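Local coordinates for protein CymD (Pseudomonas putida, PDB 6Z34) that serves as an outer-membrane channel of the FadL family for uptake of monoaromatic hydrocarbons, probably releasing them by lateral diffusion, at residues A[17-20]-A[21-25]; A[88-92]-A[93-97]. All blocks are in the same frame, centred on the assembly; numbering follows the deposited sequence.

How the contacts relate
Near the N terminus, contact 1 (17-25) follows helix 10-15 as a tight bend within the plug that FadL-family barrels carry inside them, and it faces strands 281-289, 294-303 and 336-347 of the wall. The chain then reaches the wall itself at strand 43-58, and contact 2 (88-97) closes the hairpin of strands 80-91 and 94-107. The two neither nest nor cross: contact 1 is complete before contact 2 opens. Their centres lie about 19 Å apart and their nearest atoms about 8 Å, without touching. They are nevertheless related through the plug, because residues 27-40, which follow contact 1, supply A27, M30, L37 and M40 to the inward side of contact 2.

Contact 1: A[17-20]-A[21-25]; sequences GGIG and AAFNI
I19, G20, F23 and I25 meet in a local, buried apolar contact round a bend of the N-terminal plug, inside the barrel of this FadL-family protein. Just upstream, G17 closes helix 10-15 as the C-prime residue of a Schellman motif. The terminal CD1 of I19 carries the contact, reaching F23 CB at 3.5 Å and approaching the CG-CD1 side of the ring obliquely, 3.7 Å from F23 CD1. In I19, chi1 57° sets CG1 between its own N and carbonyl carbon, and chi2 86° then turns CD1 to F23. The F23 ring runs on away from the bend towards A295 and Q344. I25 comes in from the other end of the bend, its CG2 branch 3.6 Å from I19 O and 3.7 Å from G20 CA. With phi at 164°, G20 has no room for a CB: one would press on I25 CG2 at 3.4 Å and jam against the I19 carbonyl. No hydrogen bond links 17-20 to 21-25; several backbone polar atoms are instead met by residues outside the bend. D299 OD2 on the barrel wall accepts from both G20 N and A21 N, and S13 OG bonds I19 O. Such a double grip would probably stabilise a charged D299 carboxylate, tying plug to wall.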
loop_
_atom_site.group_PDB
_atom_site.type_symbol
_atom_site.label_atom_id
_atom_site.label_comp_id
_atom_site.label_asym_id
_atom_site.label_seq_id
_atom_site.Cartn_x
_atom_site.Cartn_y
_atom_site.Cartn_z
ATOM N N GLY A 17 -7.749 -12.643 -6.476
ATOM C CA GLY A 17 -8.311 -11.348 -6.788
ATOM C C GLY A 17 -8.371 -10.356 -5.649
ATOM O O GLY A 17 -9.010 -9.317 -5.811
ATOM N N GLY A 18 -7.739 -10.635 -4.502
ATOM C CA GLY A 18 -7.710 -9.703 -3.383
ATOM C C GLY A 18 -8.565 -10.040 -2.173
ATOM O O GLY A 18 -8.664 -9.215 -1.252
ATOM N N ILE A 19 -9.170 -11.223 -2.121
ATOM C CA ILE A 19 -10.080 -11.523 -1.023
ATOM C C ILE A 19 -9.296 -11.757 0.265
ATOM O O ILE A 19 -8.076 -11.949 0.235
ATOM C CB ILE A 19 -10.959 -12.725 -1.384
ATOM C CG1 ILE A 19 -10.067 -13.922 -1.725
ATOM C CG2 ILE A 19 -11.878 -12.352 -2.574
ATOM C CD1 ILE A 19 -9.621 -14.764 -0.501
ATOM N N GLY A 20 -9.993 -11.778 1.403
ATOM C CA GLY A 20 -9.366 -12.124 2.662
ATOM C C GLY A 20 -10.155 -11.754 3.903
ATOM O O GLY A 20 -9.741 -12.077 5.018
ATOM N N ALA A 21 -11.288 -11.067 3.731
ATOM C CA ALA A 21 -12.100 -10.668 4.880
ATOM C C ALA A 21 -12.597 -11.875 5.680
ATOM O O ALA A 21 -12.797 -11.779 6.897
ATOM C CB ALA A 21 -13.286 -9.838 4.398
ATOM N N ALA A 22 -12.832 -13.003 5.014
ATOM C CA ALA A 22 -13.339 -14.196 5.661
ATOM C C ALA A 22 -12.525 -15.436 5.318
ATOM O O ALA A 22 -12.733 -16.487 5.934
ATOM C CB ALA A 22 -14.811 -14.434 5.272
ATOM N N PHE A 23 -11.597 -15.338 4.378
ATOM C CA PHE A 23 -10.858 -16.483 3.890
ATOM C C PHE A 23 -9.475 -16.540 4.532
ATOM O O PHE A 23 -8.787 -15.519 4.629
ATOM C CB PHE A 23 -10.725 -16.413 2.380
ATOM C CG PHE A 23 -10.207 -17.667 1.783
ATOM C CD1 PHE A 23 -8.845 -17.820 1.507
ATOM C CD2 PHE A 23 -11.070 -18.710 1.506
ATOM C CE1 PHE A 23 -8.386 -19.000 0.968
ATOM C CE2 PHE A 23 -10.607 -19.876 0.950
ATOM C CZ PHE A 23 -9.277 -20.022 0.672
ATOM N N ASN A 24 -9.072 -17.741 4.951
ATOM C CA ASN A 24 -7.782 -17.946 5.591
ATOM C C ASN A 24 -6.651 -17.701 4.605
ATOM O O ASN A 24 -6.273 -18.611 3.864
ATOM C CB ASN A 24 -7.667 -19.356 6.147
ATOM C CG ASN A 24 -6.316 -19.594 6.810
ATOM O OD1 ASN A 24 -5.526 -18.666 6.989
ATOM N ND2 ASN A 24 -6.050 -20.839 7.184
ATOM N N ILE A 25 -6.102 -16.484 4.593
ATOM C CA ILE A 25 -5.064 -16.126 3.634
ATOM C C ILE A 25 -3.700 -16.361 4.274
ATOM O O ILE A 25 -2.661 -15.997 3.705
ATOM C CB ILE A 25 -5.208 -14.672 3.143
ATOM C CG1 ILE A 25 -5.117 -13.665 4.292
ATOM C CG2 ILE A 25 -6.489 -14.473 2.334
ATOM C CD1 ILE A 25 -4.701 -12.232 3.791
#

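Contact 2: A[88-92]-A[93-97]; sequences VWRGE and RYALG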
loop_
_atom_site.group_PDB
_atom_site.type_symbol
_atom_site.label_atom_id
_atom_site.label_comp_id
_atom_site.label_asym_id
_atom_site.label_seq_id
_atom_site.Cartn_x
_atom_site.Cartn_y
_atom_site.Cartn_z
ATOM N N VAL A 88 4.002 -15.965 13.304
ATOM C CA VAL A 88 2.696 -16.130 13.930
ATOM C C VAL A 88 2.741 -17.318 14.890
ATOM O O VAL A 88 3.146 -18.419 14.504
ATOM C CB VAL A 88 1.586 -16.326 12.873
ATOM C CG1 VAL A 88 0.263 -16.701 13.540
ATOM C CG2 VAL A 88 1.425 -15.061 12.032
ATOM N N TRP A 89 2.306 -17.096 16.126
ATOM C CA TRP A 89 2.094 -18.159 17.101
ATOM C C TRP A 89 0.594 -18.438 17.241
ATOM O O TRP A 89 -0.206 -17.509 17.423
ATOM C CB TRP A 89 2.711 -17.751 18.442
ATOM C CG TRP A 89 2.474 -18.710 19.544
ATOM C CD1 TRP A 89 3.265 -19.770 19.889
ATOM C CD2 TRP A 89 1.385 -18.697 20.484
ATOM N NE1 TRP A 89 2.731 -20.418 20.975
ATOM C CE2 TRP A 89 1.574 -19.793 21.356
ATOM C CE3 TRP A 89 0.270 -17.875 20.669
ATOM C CZ2 TRP A 89 0.685 -20.092 22.394
ATOM C CZ3 TRP A 89 -0.617 -18.170 21.716
ATOM C CH2 TRP A 89 -0.401 -19.271 22.558
ATOM N N ARG A 90 0.219 -19.714 17.143
ATOM C CA ARG A 90 -1.168 -20.170 17.263
ATOM C C ARG A 90 -1.243 -21.220 18.358
ATOM O O ARG A 90 -0.674 -22.304 18.210
ATOM C CB ARG A 90 -1.679 -20.761 15.947
ATOM C CG ARG A 90 -2.602 -19.855 15.153
ATOM C CD ARG A 90 -4.023 -19.929 15.686
ATOM N NE ARG A 90 -4.703 -21.155 15.315
ATOM C CZ ARG A 90 -5.772 -21.622 15.955
ATOM N NH1 ARG A 90 -6.352 -22.750 15.562
ATOM N NH2 ARG A 90 -6.257 -20.942 16.988
ATOM N N GLY A 91 -1.958 -20.926 19.433
ATOM C CA GLY A 91 -2.231 -21.928 20.452
ATOM C C GLY A 91 -3.587 -21.736 21.103
ATOM O O GLY A 91 -3.991 -20.619 21.436
ATOM N N GLU A 92 -4.272 -22.858 21.325
ATOM C CA GLU A 92 -5.587 -22.852 21.959
ATOM C C GLU A 92 -6.475 -21.893 21.177
ATOM O O GLU A 92 -6.658 -22.081 19.968
ATOM C CB GLU A 92 -5.475 -22.476 23.444
ATOM C CG GLU A 92 -6.797 -22.458 24.266
ATOM C CD GLU A 92 -7.144 -21.065 24.793
ATOM O OE1 GLU A 92 -8.015 -20.944 25.684
ATOM O OE2 GLU A 92 -6.526 -20.090 24.325
ATOM N N ARG A 93 -6.987 -20.844 21.832
ATOM C CA ARG A 93 -7.924 -19.890 21.235
ATOM C C ARG A 93 -7.257 -18.639 20.699
ATOM O O ARG A 93 -7.948 -17.789 20.139
ATOM C CB ARG A 93 -8.974 -19.459 22.263
ATOM C CG ARG A 93 -9.929 -20.561 22.705
ATOM C CD ARG A 93 -10.657 -20.161 23.993
ATOM N NE ARG A 93 -12.063 -19.838 23.786
ATOM C CZ ARG A 93 -13.067 -20.654 24.054
ATOM N NH1 ARG A 93 -12.836 -21.856 24.535
ATOM N NH2 ARG A 93 -14.310 -20.267 23.832
ATOM N N TYR A 94 -5.950 -18.478 20.889
ATOM C CA TYR A 94 -5.282 -17.230 20.569
ATOM C C TYR A 94 -4.367 -17.414 19.372
ATOM O O TYR A 94 -3.858 -18.513 19.113
ATOM C CB TYR A 94 -4.445 -16.703 21.740
ATOM C CG TYR A 94 -5.247 -16.193 22.920
ATOM C CD1 TYR A 94 -5.753 -17.069 23.878
ATOM C CD2 TYR A 94 -5.472 -14.835 23.089
ATOM C CE1 TYR A 94 -6.481 -16.590 24.968
ATOM C CE2 TYR A 94 -6.196 -14.349 24.161
ATOM C CZ TYR A 94 -6.702 -15.220 25.093
ATOM O OH TYR A 94 -7.403 -14.709 26.166
ATOM N N ALA A 95 -4.185 -16.313 18.643
ATOM C CA ALA A 95 -3.120 -16.155 17.673
ATOM C C ALA A 95 -2.394 -14.869 18.010
ATOM O O ALA A 95 -3.032 -13.877 18.366
ATOM C CB ALA A 95 -3.648 -16.085 16.254
ATOM N N LEU A 96 -1.054 -14.909 17.941
ATOM C CA LEU A 96 -0.192 -13.750 18.136
ATOM C C LEU A 96 0.718 -13.639 16.932
ATOM O O LEU A 96 1.264 -14.644 16.461
ATOM C CB LEU A 96 0.673 -13.855 19.378
ATOM C CG LEU A 96 -0.082 -14.119 20.679
ATOM C CD1 LEU A 96 0.923 -14.497 21.776
ATOM C CD2 LEU A 96 -0.903 -12.913 21.071
ATOM N N GLY A 97 0.882 -12.425 16.437
ATOM C CA GLY A 97 1.620 -12.223 15.209
ATOM C C GLY A 97 2.399 -10.933 15.236
ATOM O O GLY A 97 2.027 -9.960 15.899
#
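A two-residue beta hairpin with a type II' turn, G91 to Y94, joins strands 80-91 and 94-107 at what the family topology makes the periplasmic end of the barrel. The short strand segments run antiparallel at 169°. W89 with L96 and G91 with Y94 are the hydrogen-bonded pairs, each with two backbone bonds; W89 N to L96 O measures 2.7 Å and Y94 N to G91 O 3.0 Å. On the outer surface W89 and L96 lie side by side, W89 CE3 meeting L96 CD1 at 3.6 Å, while Y94 CB touches the indole edge. The W89 side chain also folds over the next hydrogen-bonded position, with G91 N 3.7 Å above the ring plane near its rim, and a CB on G91 would collide with W89 CZ2. On the inward side the R90 chain, bent at chi2 (-82°) and chi3 (-75°), brings CD to 3.9 Å from A95 CB and gives its NE proton to M40 O. Replacing R90 with an alanine would probably leave M40 O without that donor and strip R90 CD's cover from one side of A95 CB. At the turn, E92 OE2 sits in the plane of the Y94 ring, 3.2 Å from Y94 CD1, and takes R93 N at 2.6 Å from above its carboxylate plane.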